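Local structure of enolase (alpha proteobacterium BAL199, 3UGV) at residues Ala221-Ala235 and Ile242-Tyr256. The protein probably catalyses a magnesium-dependent reaction on a carboxylate substrate, as other members of the enolase superfamily do. Residues are numbered along the deposited sequence; the frame is centred on the assembly and turned at random.
Sequences ALMVDFNQGLDMAEA and IDDLGLEWIEEPVVY. With MG (magnesium ion), chain B.
Two carboxylates that would otherwise probably repel stand with Asp-225 OD2 only 2.5 Å from Glu-251 OE2, because both bind one magnesium ion. The metal lies 2.0 Å from Asp-225 OD2 and 1.9 Å from Glu-251 OE2, and the carboxylate planes are turned 46° apart. Glu-277 and three waters complete the site. The other Glu-251 oxygen, OE1, takes Trp-249 NE1 on its anti lone pair and also pairs with Lys-194, which probably fixes the rotation of the carboxylate. Met-223 lies on the indole: its CG, anti to the carbonyl carbon (chi1 -69°), is laid over the centre of the six-membered ring, 3.3 Å from the centroid, and SD stands farther above the same face. Without the indole, as with an alanine at Trp-249, Met-223 would probably lose the face it lies on and Glu-251 OE1 one of its donors. Both strands belong to the parallel sheet of the enolase-type barrel, joined by the right-handed beta-alpha-beta crossover through helix 232-242, and the metal ligands lie near their C-terminal ends. Across the sheet from the metal, Phe-226 takes Ile-250 CG2 at its ring edge, 3.8 Å from CE2. Past the strands, Gln-228 N bonds Glu-252 O, and Gln-228 OE1 accepts from Tyr-256 N, 3.1 Å away and above the amide plane.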
loop_
_atom_site.group_PDB
_atom_site.type_symbol
_atom_site.label_atom_id
_atom_site.label_comp_id
_atom_site.label_asym_id
_atom_site.label_seq_id
_atom_site.Cartn_x
_atom_site.Cartn_y
_atom_site.Cartn_z
ATOM N N ALA F 221 -11.601 30.060 -20.339
ATOM C CA ALA F 221 -11.531 29.083 -19.269
ATOM C C ALA F 221 -12.166 29.676 -18.022
ATOM O O ALA F 221 -11.977 30.863 -17.747
ATOM C CB ALA F 221 -10.072 28.709 -18.996
ATOM N N LEU F 222 -12.928 28.860 -17.288
ATOM C CA LEU F 222 -13.441 29.245 -15.966
ATOM C C LEU F 222 -12.821 28.407 -14.850
ATOM O O LEU F 222 -12.864 27.172 -14.872
ATOM C CB LEU F 222 -14.960 29.122 -15.891
ATOM C CG LEU F 222 -15.749 29.964 -16.880
ATOM C CD1 LEU F 222 -17.231 29.717 -16.673
ATOM C CD2 LEU F 222 -15.418 31.430 -16.690
ATOM N N MET F 223 -12.217 29.089 -13.888
ATOM C CA MET F 223 -11.668 28.439 -12.711
ATOM C C MET F 223 -12.665 28.691 -11.598
ATOM O O MET F 223 -13.055 29.821 -11.347
ATOM C CB MET F 223 -10.313 29.046 -12.336
ATOM C CG MET F 223 -9.171 28.772 -13.306
ATOM S SD MET F 223 -9.353 29.594 -14.916
ATOM C CE MET F 223 -7.617 29.862 -15.303
ATOM N N VAL F 224 -13.101 27.645 -10.930
ATOM C CA VAL F 224 -14.110 27.820 -9.908
ATOM C C VAL F 224 -13.502 27.636 -8.522
ATOM O O VAL F 224 -12.767 26.678 -8.278
ATOM C CB VAL F 224 -15.296 26.868 -10.142
ATOM C CG1 VAL F 224 -15.931 26.422 -8.822
ATOM C CG2 VAL F 224 -16.317 27.526 -11.067
ATOM N N ASP F 225 -13.801 28.572 -7.629
ATOM C CA ASP F 225 -13.276 28.538 -6.268
ATOM C C ASP F 225 -14.406 28.551 -5.250
ATOM O O ASP F 225 -15.259 29.446 -5.272
ATOM C CB ASP F 225 -12.380 29.750 -6.020
ATOM C CG ASP F 225 -11.487 29.579 -4.790
ATOM O OD1 ASP F 225 -11.830 28.812 -3.849
ATOM O OD2 ASP F 225 -10.425 30.214 -4.774
ATOM N N PHE F 226 -14.406 27.565 -4.352
ATOM C CA PHE F 226 -15.435 27.483 -3.320
ATOM C C PHE F 226 -14.977 28.114 -2.023
ATOM O O PHE F 226 -15.759 28.257 -1.100
ATOM C CB PHE F 226 -15.801 26.036 -3.038
ATOM C CG PHE F 226 -16.714 25.427 -4.050
ATOM C CD1 PHE F 226 -18.081 25.597 -3.954
ATOM C CD2 PHE F 226 -16.208 24.648 -5.079
ATOM C CE1 PHE F 226 -18.940 25.016 -4.879
ATOM C CE2 PHE F 226 -17.060 24.066 -6.015
ATOM C CZ PHE F 226 -18.423 24.257 -5.914
ATOM N N ASN F 227 -13.697 28.457 -1.947
ATOM C CA ASN F 227 -13.131 29.041 -0.737
ATOM C C ASN F 227 -13.410 28.257 0.538
ATOM O O ASN F 227 -13.779 28.845 1.544
ATOM C CB ASN F 227 -13.596 30.491 -0.568
ATOM C CG ASN F 227 -12.948 31.420 -1.576
ATOM O OD1 ASN F 227 -11.752 31.690 -1.498
ATOM N ND2 ASN F 227 -13.732 31.901 -2.539
ATOM N N GLN F 228 -13.229 26.938 0.489
ATOM C CA GLN F 228 -13.350 26.089 1.667
ATOM C C GLN F 228 -14.753 26.122 2.267
ATOM O O GLN F 228 -14.923 25.783 3.430
ATOM C CB GLN F 228 -12.366 26.554 2.750
ATOM C CG GLN F 228 -10.925 26.539 2.333
ATOM C CD GLN F 228 -10.007 26.974 3.466
ATOM O OE1 GLN F 228 -9.946 26.329 4.513
ATOM N NE2 GLN F 228 -9.299 28.085 3.266
ATOM N N GLY F 229 -15.756 26.535 1.497
ATOM C CA GLY F 229 -17.079 26.762 2.066
ATOM C C GLY F 229 -17.954 25.544 2.312
ATOM O O GLY F 229 -19.049 25.663 2.871
ATOM N N LEU F 230 -17.494 24.368 1.896
ATOM C CA LEU F 230 -18.345 23.184 1.955
ATOM C C LEU F 230 -17.803 22.181 2.943
ATOM O O LEU F 230 -16.602 22.134 3.188
ATOM C CB LEU F 230 -18.447 22.525 0.582
ATOM C CG LEU F 230 -18.763 23.442 -0.593
ATOM C CD1 LEU F 230 -18.887 22.611 -1.850
ATOM C CD2 LEU F 230 -20.051 24.214 -0.332
ATOM N N ASP F 231 -18.694 21.376 3.509
ATOM C CA ASP F 231 -18.266 20.216 4.281
ATOM C C ASP F 231 -18.206 19.058 3.294
ATOM O O ASP F 231 -18.579 19.234 2.137
ATOM C CB ASP F 231 -19.187 19.949 5.488
ATOM C CG ASP F 231 -20.591 19.417 5.096
ATOM O OD1 ASP F 231 -20.759 18.771 4.030
ATOM O OD2 ASP F 231 -21.535 19.629 5.890
ATOM N N MET F 232 -17.730 17.893 3.720
ATOM C CA MET F 232 -17.506 16.812 2.777
ATOM C C MET F 232 -18.773 16.340 2.072
ATOM O O MET F 232 -18.746 16.057 0.872
ATOM C CB MET F 232 -16.764 15.645 3.435
ATOM C CG MET F 232 -15.259 15.751 3.282
ATOM S SD MET F 232 -14.734 15.866 1.550
ATOM C CE MET F 232 -15.073 14.191 0.989
ATOM N N ALA F 233 -19.879 16.252 2.806
ATOM C CA ALA F 233 -21.138 15.826 2.200
ATOM C C ALA F 233 -21.558 16.809 1.111
ATOM O O ALA F 233 -21.791 16.423 -0.043
ATOM C CB ALA F 233 -22.216 15.691 3.237
ATOM N N GLU F 234 -21.629 18.083 1.469
ATOM C CA GLU F 234 -21.972 19.103 0.491
ATOM C C GLU F 234 -20.991 19.082 -0.671
ATOM O O GLU F 234 -21.375 19.314 -1.814
ATOM C CB GLU F 234 -22.003 20.489 1.136
ATOM C CG GLU F 234 -23.111 20.664 2.167
ATOM C CD GLU F 234 -22.898 21.892 3.067
ATOM O OE1 GLU F 234 -21.735 22.362 3.212
ATOM O OE2 GLU F 234 -23.905 22.381 3.636
ATOM N N ALA F 235 -19.721 18.801 -0.395
ATOM C CA ALA F 235 -18.744 18.865 -1.475
ATOM C C ALA F 235 -18.907 17.713 -2.459
ATOM O O ALA F 235 -18.695 17.874 -3.662
ATOM C CB ALA F 235 -17.323 18.914 -0.939
ATOM N N ILE F 242 -21.090 19.676 -10.914
ATOM C CA ILE F 242 -20.390 20.521 -11.880
ATOM C C ILE F 242 -19.256 19.838 -12.621
ATOM O O ILE F 242 -18.571 20.478 -13.442
ATOM C CB ILE F 242 -19.821 21.801 -11.243
ATOM C CG1 ILE F 242 -18.920 21.460 -10.058
ATOM C CG2 ILE F 242 -20.935 22.746 -10.821
ATOM C CD1 ILE F 242 -18.320 22.699 -9.410
ATOM N N ASP F 243 -19.057 18.550 -12.349
ATOM C CA ASP F 243 -17.906 17.845 -12.913
ATOM C C ASP F 243 -17.983 17.722 -14.433
ATOM O O ASP F 243 -16.974 17.498 -15.086
ATOM C CB ASP F 243 -17.736 16.470 -12.277
ATOM C CG ASP F 243 -16.329 15.924 -12.451
ATOM O OD1 ASP F 243 -15.390 16.734 -12.499
ATOM O OD2 ASP F 243 -16.155 14.694 -12.529
ATOM N N ASP F 244 -19.172 17.889 -15.002
ATOM C CA ASP F 244 -19.303 17.812 -16.463
ATOM C C ASP F 244 -19.532 19.148 -17.168
ATOM O O ASP F 244 -19.792 19.177 -18.369
ATOM C CB ASP F 244 -20.393 16.816 -16.853
ATOM C CG ASP F 244 -20.063 15.403 -16.418
ATOM O OD1 ASP F 244 -18.860 15.108 -16.247
ATOM O OD2 ASP F 244 -20.998 14.591 -16.243
ATOM N N LEU F 245 -19.432 20.249 -16.427
ATOM C CA LEU F 245 -19.571 21.580 -17.011
ATOM C C LEU F 245 -18.432 21.964 -17.947
ATOM O O LEU F 245 -18.574 22.884 -18.745
ATOM C CB LEU F 245 -19.642 22.640 -15.920
ATOM C CG LEU F 245 -20.920 22.829 -15.112
ATOM C CD1 LEU F 245 -20.816 24.155 -14.382
ATOM C CD2 LEU F 245 -22.145 22.807 -16.020
ATOM N N GLY F 246 -17.284 21.308 -17.825
ATOM C CA GLY F 246 -16.125 21.721 -18.602
ATOM C C GLY F 246 -15.299 22.827 -17.953
ATOM O O GLY F 246 -14.651 23.601 -18.648
ATOM N N LEU F 247 -15.300 22.895 -16.621
ATOM C CA LEU F 247 -14.496 23.889 -15.895
ATOM C C LEU F 247 -13.006 23.614 -16.044
ATOM O O LEU F 247 -12.598 22.466 -16.253
ATOM C CB LEU F 247 -14.845 23.874 -14.407
ATOM C CG LEU F 247 -16.318 24.092 -14.086
ATOM C CD1 LEU F 247 -16.573 23.808 -12.624
ATOM C CD2 LEU F 247 -16.730 25.524 -14.477
ATOM N N GLU F 248 -12.197 24.665 -15.941
ATOM C CA GLU F 248 -10.745 24.527 -16.018
ATOM C C GLU F 248 -10.232 23.826 -14.753
ATOM O O GLU F 248 -9.391 22.940 -14.817
ATOM C CB GLU F 248 -10.085 25.890 -16.152
ATOM C CG GLU F 248 -8.556 25.863 -16.046
ATOM C CD GLU F 248 -7.860 25.489 -17.345
ATOM O OE1 GLU F 248 -8.552 25.343 -18.382
ATOM O OE2 GLU F 248 -6.612 25.361 -17.332
ATOM N N TRP F 249 -10.760 24.217 -13.600
ATOM C CA TRP F 249 -10.515 23.464 -12.377
ATOM C C TRP F 249 -11.506 23.825 -11.301
ATOM O O TRP F 249 -12.208 24.829 -11.418
ATOM C CB TRP F 249 -9.091 23.678 -11.860
ATOM C CG TRP F 249 -8.780 25.043 -11.268
ATOM C CD1 TRP F 249 -9.389 25.648 -10.194
ATOM C CD2 TRP F 249 -7.721 25.924 -11.669
ATOM N NE1 TRP F 249 -8.795 26.866 -9.935
ATOM C CE2 TRP F 249 -7.760 27.048 -10.815
ATOM C CE3 TRP F 249 -6.744 25.872 -12.668
ATOM C CZ2 TRP F 249 -6.870 28.109 -10.944
ATOM C CZ3 TRP F 249 -5.865 26.930 -12.792
ATOM C CH2 TRP F 249 -5.936 28.032 -11.940
ATOM N N ILE F 250 -11.550 22.999 -10.258
ATOM C CA ILE F 250 -12.339 23.263 -9.061
ATOM C C ILE F 250 -11.400 23.449 -7.860
ATOM O O ILE F 250 -10.547 22.591 -7.572
ATOM C CB ILE F 250 -13.301 22.106 -8.784
ATOM C CG1 ILE F 250 -14.288 21.952 -9.943
ATOM C CG2 ILE F 250 -14.040 22.303 -7.468
ATOM C CD1 ILE F 250 -15.003 20.617 -9.912
ATOM N N GLU F 251 -11.569 24.559 -7.149
ATOM C CA GLU F 251 -10.594 24.969 -6.146
ATOM C C GLU F 251 -11.156 24.907 -4.736
ATOM O O GLU F 251 -12.256 25.405 -4.490
ATOM C CB GLU F 251 -10.117 26.387 -6.464
ATOM C CG GLU F 251 -8.928 26.873 -5.680
ATOM C CD GLU F 251 -8.500 28.271 -6.118
ATOM O OE1 GLU F 251 -8.473 28.549 -7.348
ATOM O OE2 GLU F 251 -8.206 29.097 -5.230
ATOM N N GLU F 252 -10.390 24.269 -3.843
ATOM C CA GLU F 252 -10.643 24.197 -2.385
ATOM C C GLU F 252 -12.101 24.082 -1.960
ATOM O O GLU F 252 -12.660 25.008 -1.350
ATOM C CB GLU F 252 -9.989 25.379 -1.657
ATOM C CG GLU F 252 -8.471 25.300 -1.595
ATOM C CD GLU F 252 -7.847 26.359 -0.692
ATOM O OE1 GLU F 252 -8.354 27.509 -0.663
ATOM O OE2 GLU F 252 -6.837 26.036 -0.016
ATOM N N PRO F 253 -12.737 22.953 -2.279
ATOM C CA PRO F 253 -14.144 22.867 -1.871
ATOM C C PRO F 253 -14.321 22.758 -0.353
ATOM O O PRO F 253 -15.345 23.196 0.147
ATOM C CB PRO F 253 -14.642 21.589 -2.568
ATOM C CG PRO F 253 -13.408 20.871 -3.031
ATOM C CD PRO F 253 -12.350 21.896 -3.225
ATOM N N VAL F 254 -13.349 22.180 0.354
ATOM C CA VAL F 254 -13.475 21.939 1.792
ATOM C C VAL F 254 -12.296 22.533 2.535
ATOM O O VAL F 254 -11.389 23.077 1.919
ATOM C CB VAL F 254 -13.586 20.426 2.138
ATOM C CG1 VAL F 254 -14.753 19.796 1.403
ATOM C CG2 VAL F 254 -12.286 19.691 1.822
ATOM N N VAL F 255 -12.323 22.447 3.861
ATOM C CA VAL F 255 -11.291 23.073 4.687
ATOM C C VAL F 255 -9.893 22.522 4.365
ATOM O O VAL F 255 -9.696 21.321 4.208
ATOM C CB VAL F 255 -11.598 22.940 6.193
ATOM C CG1 VAL F 255 -11.541 21.488 6.613
ATOM C CG2 VAL F 255 -10.610 23.761 6.990
ATOM N N TYR F 256 -8.920 23.422 4.286
ATOM C CA TYR F 256 -7.680 23.156 3.570
ATOM C C TYR F 256 -6.807 22.029 4.082
ATOM O O TYR F 256 -6.006 21.501 3.314
ATOM C CB TYR F 256 -6.844 24.436 3.419
ATOM C CG TYR F 256 -6.134 24.956 4.683
ATOM C CD1 TYR F 256 -4.984 24.327 5.186
ATOM C CD2 TYR F 256 -6.578 26.114 5.324
ATOM C CE1 TYR F 256 -4.311 24.832 6.314
ATOM C CE2 TYR F 256 -5.914 26.628 6.451
ATOM C CZ TYR F 256 -4.790 25.986 6.939
ATOM O OH TYR F 256 -4.156 26.505 8.051
HETATM MG MG MG B . -8.642 30.486 -3.966
HETATM O O HOH W 1 -13.147 26.022 -18.634
HETATM O O HOH W 2 -9.300 31.758 -2.450
HETATM O O HOH W 3 -14.796 21.530 5.160
HETATM O O HOH W 4 -7.932 32.301 -4.750
HETATM O O HOH W 5 -9.422 28.944 -2.745
#